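Local coordinates for single-stranded DNA-binding protein 1 (Streptomyces coelicolor, PDB 4DAM), which probably binds single-stranded DNA as a homotetramer, through the OB-fold domain that this chain contains, at residues N35-R48 and G60-A74. The protein carries 1 engineered substitution. Numbering follows the deposited sequence.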
loop_
_atom_site.group_PDB
_atom_site.type_symbol
_atom_site.label_atom_id
_atom_site.label_comp_id
_atom_site.label_asym_id
_atom_site.label_seq_id
_atom_site.Cartn_x
_atom_site.Cartn_y
_atom_site.Cartn_z
ATOM N N ASN A 35 -20.737 6.359 20.861
ATOM C CA ASN A 35 -19.481 6.883 20.343
ATOM C C ASN A 35 -19.626 7.701 19.067
ATOM O O ASN A 35 -18.658 8.305 18.615
ATOM C CB ASN A 35 -18.529 5.738 20.051
ATOM C CG ASN A 35 -17.979 5.085 21.288
ATOM O OD1 ASN A 35 -18.003 5.657 22.377
ATOM N ND2 ASN A 35 -17.481 3.863 21.123
ATOM N N GLY A 36 -20.832 7.728 18.500
ATOM C CA GLY A 36 -21.118 8.497 17.289
ATOM C C GLY A 36 -21.692 7.649 16.160
ATOM O O GLY A 36 -21.907 6.449 16.336
ATOM N N PRO A 37 -21.898 8.248 14.986
ATOM C CA PRO A 37 -22.411 7.496 13.844
ATOM C C PRO A 37 -21.468 6.401 13.363
ATOM O O PRO A 37 -20.240 6.534 13.456
ATOM C CB PRO A 37 -22.597 8.558 12.758
ATOM C CG PRO A 37 -21.792 9.718 13.171
ATOM C CD PRO A 37 -21.695 9.676 14.666
ATOM N N SER A 38 -22.050 5.320 12.868
ATOM C CA SER A 38 -21.264 4.186 12.366
ATOM C C SER A 38 -21.956 3.647 11.164
ATOM O O SER A 38 -23.187 3.597 11.143
ATOM C CB SER A 38 -21.200 3.100 13.442
ATOM O OG SER A 38 -20.911 1.803 12.930
ATOM N N VAL A 39 -21.184 3.251 10.157
ATOM C CA VAL A 39 -21.730 2.533 9.023
ATOM C C VAL A 39 -20.854 1.352 8.692
ATOM O O VAL A 39 -19.639 1.392 8.918
ATOM C CB VAL A 39 -21.805 3.467 7.821
ATOM C CG1 VAL A 39 -20.424 3.707 7.221
ATOM C CG2 VAL A 39 -22.816 2.943 6.806
ATOM N N ARG A 40 -21.472 0.273 8.225
ATOM C CA ARG A 40 -20.736 -0.902 7.781
ATOM C C ARG A 40 -21.353 -1.402 6.500
ATOM O O ARG A 40 -22.572 -1.288 6.285
ATOM C CB ARG A 40 -20.705 -2.001 8.825
ATOM C CG ARG A 40 -22.010 -2.597 9.179
ATOM C CD ARG A 40 -21.823 -3.939 9.853
ATOM N NE ARG A 40 -23.077 -4.353 10.451
ATOM C CZ ARG A 40 -24.024 -5.071 9.858
ATOM N NH1 ARG A 40 -23.874 -5.520 8.618
ATOM N NH2 ARG A 40 -25.133 -5.352 10.529
ATOM N N PHE A 41 -20.500 -1.927 5.639
ATOM C CA PHE A 41 -20.950 -2.597 4.425
ATOM C C PHE A 41 -19.913 -3.599 3.974
ATOM O O PHE A 41 -18.734 -3.495 4.307
ATOM C CB PHE A 41 -21.286 -1.612 3.293
ATOM C CG PHE A 41 -20.125 -0.805 2.818
ATOM C CD1 PHE A 41 -19.385 -1.210 1.717
ATOM C CD2 PHE A 41 -19.797 0.382 3.442
ATOM C CE1 PHE A 41 -18.300 -0.450 1.275
ATOM C CE2 PHE A 41 -18.724 1.153 3.004
ATOM C CZ PHE A 41 -17.985 0.727 1.915
ATOM N N ARG A 42 -20.358 -4.553 3.167
ATOM C CA ARG A 42 -19.453 -5.528 2.574
ATOM C C ARG A 42 -18.918 -5.001 1.260
ATOM O O ARG A 42 -19.652 -4.433 0.473
ATOM C CB ARG A 42 -20.187 -6.837 2.362
ATOM C CG ARG A 42 -19.354 -8.040 1.955
ATOM C CD ARG A 42 -20.279 -9.254 2.039
ATOM N NE ARG A 42 -19.659 -10.536 1.739
ATOM C CZ ARG A 42 -18.827 -11.197 2.535
ATOM N NH1 ARG A 42 -18.437 -10.694 3.706
ATOM N NH2 ARG A 42 -18.360 -12.363 2.126
ATOM N N LEU A 43 -17.620 -5.180 1.049
ATOM C CA LEU A 43 -16.931 -4.752 -0.163
ATOM C C LEU A 43 -16.362 -5.976 -0.870
ATOM O O LEU A 43 -15.666 -6.794 -0.255
ATOM C CB LEU A 43 -15.780 -3.807 0.183
ATOM C CG LEU A 43 -14.938 -3.258 -0.981
ATOM C CD1 LEU A 43 -15.731 -2.236 -1.795
ATOM C CD2 LEU A 43 -13.625 -2.653 -0.465
ATOM N N ALA A 44 -16.653 -6.094 -2.157
ATOM C CA ALA A 44 -16.120 -7.170 -3.008
ATOM C C ALA A 44 -15.056 -6.622 -3.935
ATOM O O ALA A 44 -15.333 -5.738 -4.748
ATOM C CB ALA A 44 -17.231 -7.808 -3.836
ATOM N N VAL A 45 -13.845 -7.179 -3.833
ATOM C CA VAL A 45 -12.720 -6.736 -4.632
ATOM C C VAL A 45 -12.238 -7.906 -5.495
ATOM O O VAL A 45 -11.678 -8.882 -4.980
ATOM C CB VAL A 45 -11.577 -6.221 -3.718
ATOM C CG1 VAL A 45 -10.364 -5.778 -4.530
ATOM C CG2 VAL A 45 -12.071 -5.134 -2.769
ATOM N N THR A 46 -12.487 -7.822 -6.797
ATOM C CA THR A 46 -12.194 -8.934 -7.702
ATOM C C THR A 46 -10.955 -8.638 -8.537
ATOM O O THR A 46 -10.917 -7.651 -9.277
ATOM C CB THR A 46 -13.404 -9.246 -8.608
ATOM O OG1 THR A 46 -14.523 -9.566 -7.787
ATOM C CG2 THR A 46 -13.115 -10.450 -9.510
ATOM N N ALA A 47 -9.936 -9.483 -8.393
ATOM C CA ALA A 47 -8.738 -9.409 -9.227
ATOM C C ALA A 47 -9.128 -9.907 -10.615
ATOM O O ALA A 47 -10.015 -10.740 -10.747
ATOM C CB ALA A 47 -7.615 -10.262 -8.639
ATOM N N ARG A 48 -8.477 -9.360 -11.621
ATOM C CA ARG A 48 -8.737 -9.734 -13.022
ATOM C C ARG A 48 -7.427 -9.979 -13.716
ATOM O O ARG A 48 -6.413 -9.367 -13.369
ATOM C CB ARG A 48 -9.494 -8.615 -13.733
ATOM C CG ARG A 48 -10.865 -8.362 -13.160
ATOM C CD ARG A 48 -11.506 -7.158 -13.819
ATOM N NE ARG A 48 -12.652 -6.632 -12.991
ATOM C CZ ARG A 48 -12.515 -6.042 -11.781
ATOM N NH1 ARG A 48 -11.315 -5.848 -11.226
ATOM N NH2 ARG A 48 -13.595 -5.619 -11.111
ATOM N N GLY A 60 -10.514 -13.304 -11.460
ATOM C CA GLY A 60 -9.770 -14.175 -10.584
ATOM C C GLY A 60 -10.440 -14.218 -9.233
ATOM O O GLY A 60 -11.669 -14.198 -9.125
ATOM N N HIS A 61 -9.621 -14.252 -8.189
ATOM C CA HIS A 61 -10.118 -14.350 -6.827
ATOM C C HIS A 61 -10.823 -13.083 -6.387
ATOM O O HIS A 61 -10.381 -11.975 -6.692
ATOM C CB HIS A 61 -8.938 -14.616 -5.905
ATOM C CG HIS A 61 -9.310 -14.703 -4.462
ATOM N ND1 HIS A 61 -9.973 -15.761 -3.943
ATOM C CD2 HIS A 61 -9.138 -13.799 -3.429
ATOM C CE1 HIS A 61 -10.194 -15.547 -2.638
ATOM N NE2 HIS A 61 -9.670 -14.351 -2.319
ATOM N N THR A 62 -11.933 -13.240 -5.683
ATOM C CA THR A 62 -12.623 -12.125 -5.037
ATOM C C THR A 62 -12.310 -12.082 -3.532
ATOM O O THR A 62 -12.609 -13.032 -2.805
ATOM C CB THR A 62 -14.156 -12.179 -5.241
ATOM O OG1 THR A 62 -14.441 -12.052 -6.644
ATOM C CG2 THR A 62 -14.816 -11.052 -4.480
ATOM N N ASN A 63 -11.721 -10.967 -3.094
ATOM C CA ASN A 63 -11.553 -10.654 -1.685
ATOM C C ASN A 63 -12.819 -9.955 -1.186
ATOM O O ASN A 63 -13.237 -8.927 -1.750
ATOM C CB ASN A 63 -10.376 -9.692 -1.442
ATOM C CG ASN A 63 -8.990 -10.352 -1.494
ATOM O OD1 ASN A 63 -7.954 -9.673 -1.701
ATOM N ND2 ASN A 63 -8.948 -11.639 -1.298
ATOM N N PHE A 64 -13.383 -10.445 -0.090
ATOM C CA PHE A 64 -14.450 -9.741 0.624
ATOM C C PHE A 64 -13.928 -9.113 1.902
ATOM O O PHE A 64 -13.179 -9.747 2.652
ATOM C CB PHE A 64 -15.603 -10.675 0.966
ATOM C CG PHE A 64 -16.359 -11.145 -0.251
ATOM C CD1 PHE A 64 -16.012 -12.339 -0.875
ATOM C CD2 PHE A 64 -17.363 -10.366 -0.809
ATOM C CE1 PHE A 64 -16.697 -12.782 -2.006
ATOM C CE2 PHE A 64 -18.056 -10.817 -1.927
ATOM C CZ PHE A 64 -17.706 -12.013 -2.523
ATOM N N PHE A 65 -14.333 -7.870 2.121
ATOM C CA PHE A 65 -14.024 -7.124 3.328
ATOM C C PHE A 65 -15.285 -6.553 3.932
ATOM O O PHE A 65 -16.226 -6.195 3.224
ATOM C CB PHE A 65 -13.108 -5.945 3.034
ATOM C CG PHE A 65 -11.813 -6.299 2.379
ATOM C CD1 PHE A 65 -11.684 -6.297 1.000
ATOM C CD2 PHE A 65 -10.706 -6.610 3.154
ATOM C CE1 PHE A 65 -10.491 -6.610 0.397
ATOM C CE2 PHE A 65 -9.511 -6.931 2.557
ATOM C CZ PHE A 65 -9.399 -6.940 1.170
ATOM N N THR A 66 -15.300 -6.465 5.257
ATOM C CA THR A 66 -16.299 -5.648 5.938
ATOM C C THR A 66 -15.678 -4.288 6.186
ATOM O O THR A 66 -14.636 -4.178 6.846
ATOM C CB THR A 66 -16.735 -6.253 7.264
ATOM O OG1 THR A 66 -17.272 -7.562 7.014
ATOM C CG2 THR A 66 -17.794 -5.396 7.919
ATOM N N VAL A 67 -16.281 -3.269 5.613
ATOM C CA VAL A 67 -15.802 -1.908 5.734
ATOM C C VAL A 67 -16.598 -1.166 6.794
ATOM O O VAL A 67 -17.831 -1.157 6.789
ATOM C CB VAL A 67 -15.899 -1.128 4.396
ATOM C CG1 VAL A 67 -15.415 0.305 4.566
ATOM C CG2 VAL A 67 -15.155 -1.845 3.266
ATOM N N TRP A 68 -15.855 -0.526 7.703
ATOM C CA TRP A 68 -16.416 0.241 8.796
ATOM C C TRP A 68 -16.033 1.690 8.655
ATOM O O TRP A 68 -14.888 2.011 8.388
ATOM C CB TRP A 68 -15.869 -0.254 10.121
ATOM C CG TRP A 68 -16.197 -1.675 10.436
ATOM C CD1 TRP A 68 -15.499 -2.823 10.074
ATOM C CD2 TRP A 68 -17.353 -2.148 11.184
ATOM N NE1 TRP A 68 -16.119 -3.942 10.557
ATOM C CE2 TRP A 68 -17.250 -3.595 11.233
ATOM C CE3 TRP A 68 -18.418 -1.524 11.814
ATOM C CZ2 TRP A 68 -18.180 -4.373 11.909
ATOM C CZ3 TRP A 68 -19.363 -2.328 12.480
ATOM C CH2 TRP A 68 -19.246 -3.713 12.503
ATOM N N ALA A 69 -16.993 2.575 8.858
ATOM C CA ALA A 69 -16.750 3.999 8.866
ATOM C C ALA A 69 -17.405 4.640 10.083
ATOM O O ALA A 69 -18.402 4.138 10.606
ATOM C CB ALA A 69 -17.259 4.636 7.565
ATOM N N ASN A 70 -16.839 5.757 10.519
ATOM C CA ASN A 70 -17.355 6.500 11.630
ATOM C C ASN A 70 -17.414 8.008 11.370
ATOM O O ASN A 70 -16.921 8.484 10.350
ATOM C CB ASN A 70 -16.454 6.218 12.837
ATOM C CG ASN A 70 -16.675 4.879 13.433
ATOM O OD1 ASN A 70 -17.674 4.655 14.045
ATOM N ND2 ASN A 70 -15.726 3.993 13.273
ATOM N N ARG A 71 -18.019 8.751 12.287
ATOM C CA ARG A 71 -18.043 10.205 12.231
ATOM C C ARG A 71 -18.587 10.722 10.891
ATOM O O ARG A 71 -19.577 10.161 10.367
ATOM C CB ARG A 71 -16.668 10.758 12.592
ATOM C CG ARG A 71 -16.252 10.331 14.006
ATOM C CD ARG A 71 -15.552 11.464 14.719
ATOM N NE ARG A 71 -14.973 11.071 16.013
ATOM C CZ ARG A 71 -15.685 10.693 17.084
ATOM N NH1 ARG A 71 -17.020 10.611 17.045
ATOM N NH2 ARG A 71 -15.053 10.369 18.205
ATOM N N GLN A 72 -17.993 11.777 10.330
ATOM C CA GLN A 72 -18.569 12.396 9.136
ATOM C C GLN A 72 -18.567 11.451 7.938
ATOM O O GLN A 72 -19.497 11.465 7.129
ATOM C CB GLN A 72 -17.880 13.718 8.779
ATOM C CG GLN A 72 -18.675 14.557 7.793
ATOM C CD GLN A 72 -20.015 15.017 8.356
ATOM O OE1 GLN A 72 -20.094 15.500 9.497
ATOM N NE2 GLN A 72 -21.083 14.848 7.569
ATOM N N LEU A 73 -17.547 10.600 7.836
ATOM C CA LEU A 73 -17.512 9.617 6.758
ATOM C C LEU A 73 -18.723 8.679 6.829
ATOM O O LEU A 73 -19.336 8.350 5.823
ATOM C CB LEU A 73 -16.230 8.792 6.802
ATOM C CG LEU A 73 -16.022 7.724 5.726
ATOM C CD1 LEU A 73 -16.187 8.295 4.331
ATOM C CD2 LEU A 73 -14.636 7.100 5.903
ATOM N N ALA A 74 -19.072 8.230 8.030
ATOM C CA ALA A 74 -20.279 7.412 8.184
ATOM C C ALA A 74 -21.554 8.156 7.766
ATOM O O ALA A 74 -22.394 7.600 7.071
ATOM C CB ALA A 74 -20.402 6.936 9.614
HETATM O O HOH W 1 -18.582 8.150 14.931
HETATM O O HOH W 2 -18.423 1.909 12.345
#
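F41 and V67 face each other in a hydrogen-bonded antiparallel pair, and CB of V67 sits over one face of the F41 ring, 3.9 Å from its centroid, with V67 CG1 3.7 Å from F41 CZ. The ring reaches this place because its CG stands between the backbone N and carbonyl carbon (chi1 63°). Replacing F41 by an alanine is likely to strip CB and CG1 of V67 of their ring contact and open a gap in the core. On the same face L43 CB meets V67 CG2, and V45 CG2 approaches the F65 ring at its edge. On the other face the R42 guanidinium lies nearly parallel to the F64 ring (planes 10° apart) but offset, NH2 over CG at 3.3 Å, whereas R40 runs beside W68, CB over the six-membered ring and guanidinium turned well out of the ring plane. Beyond F64, the hydroxyls of T46 and T62 share a hydrogen bond (OG1 to OG1, 2.7 Å). Paired backbone bonds run from V39–A69 to V45–N63, and A47 continues the ladder to H61 and G60; at the opposite end, beside helix 71-80, a water joins S38 OG to A69 O and R71 NH1 gives N35 O a bent hydrogen bond. Strands 17-33 and 103-112 flank the pair, V89 packs on both L43 and V67, and H61 NE2 hydrogen-bonds V95 O of a neighbouring subunit. Such a long, twisted hairpin, its inner face apolar, its outer face mixing aromatic and basic residues with small polar ones, is characteristic of the OB-fold barrel of SSB proteins, whose aromatic and basic surfaces commonly take up single-stranded DNA.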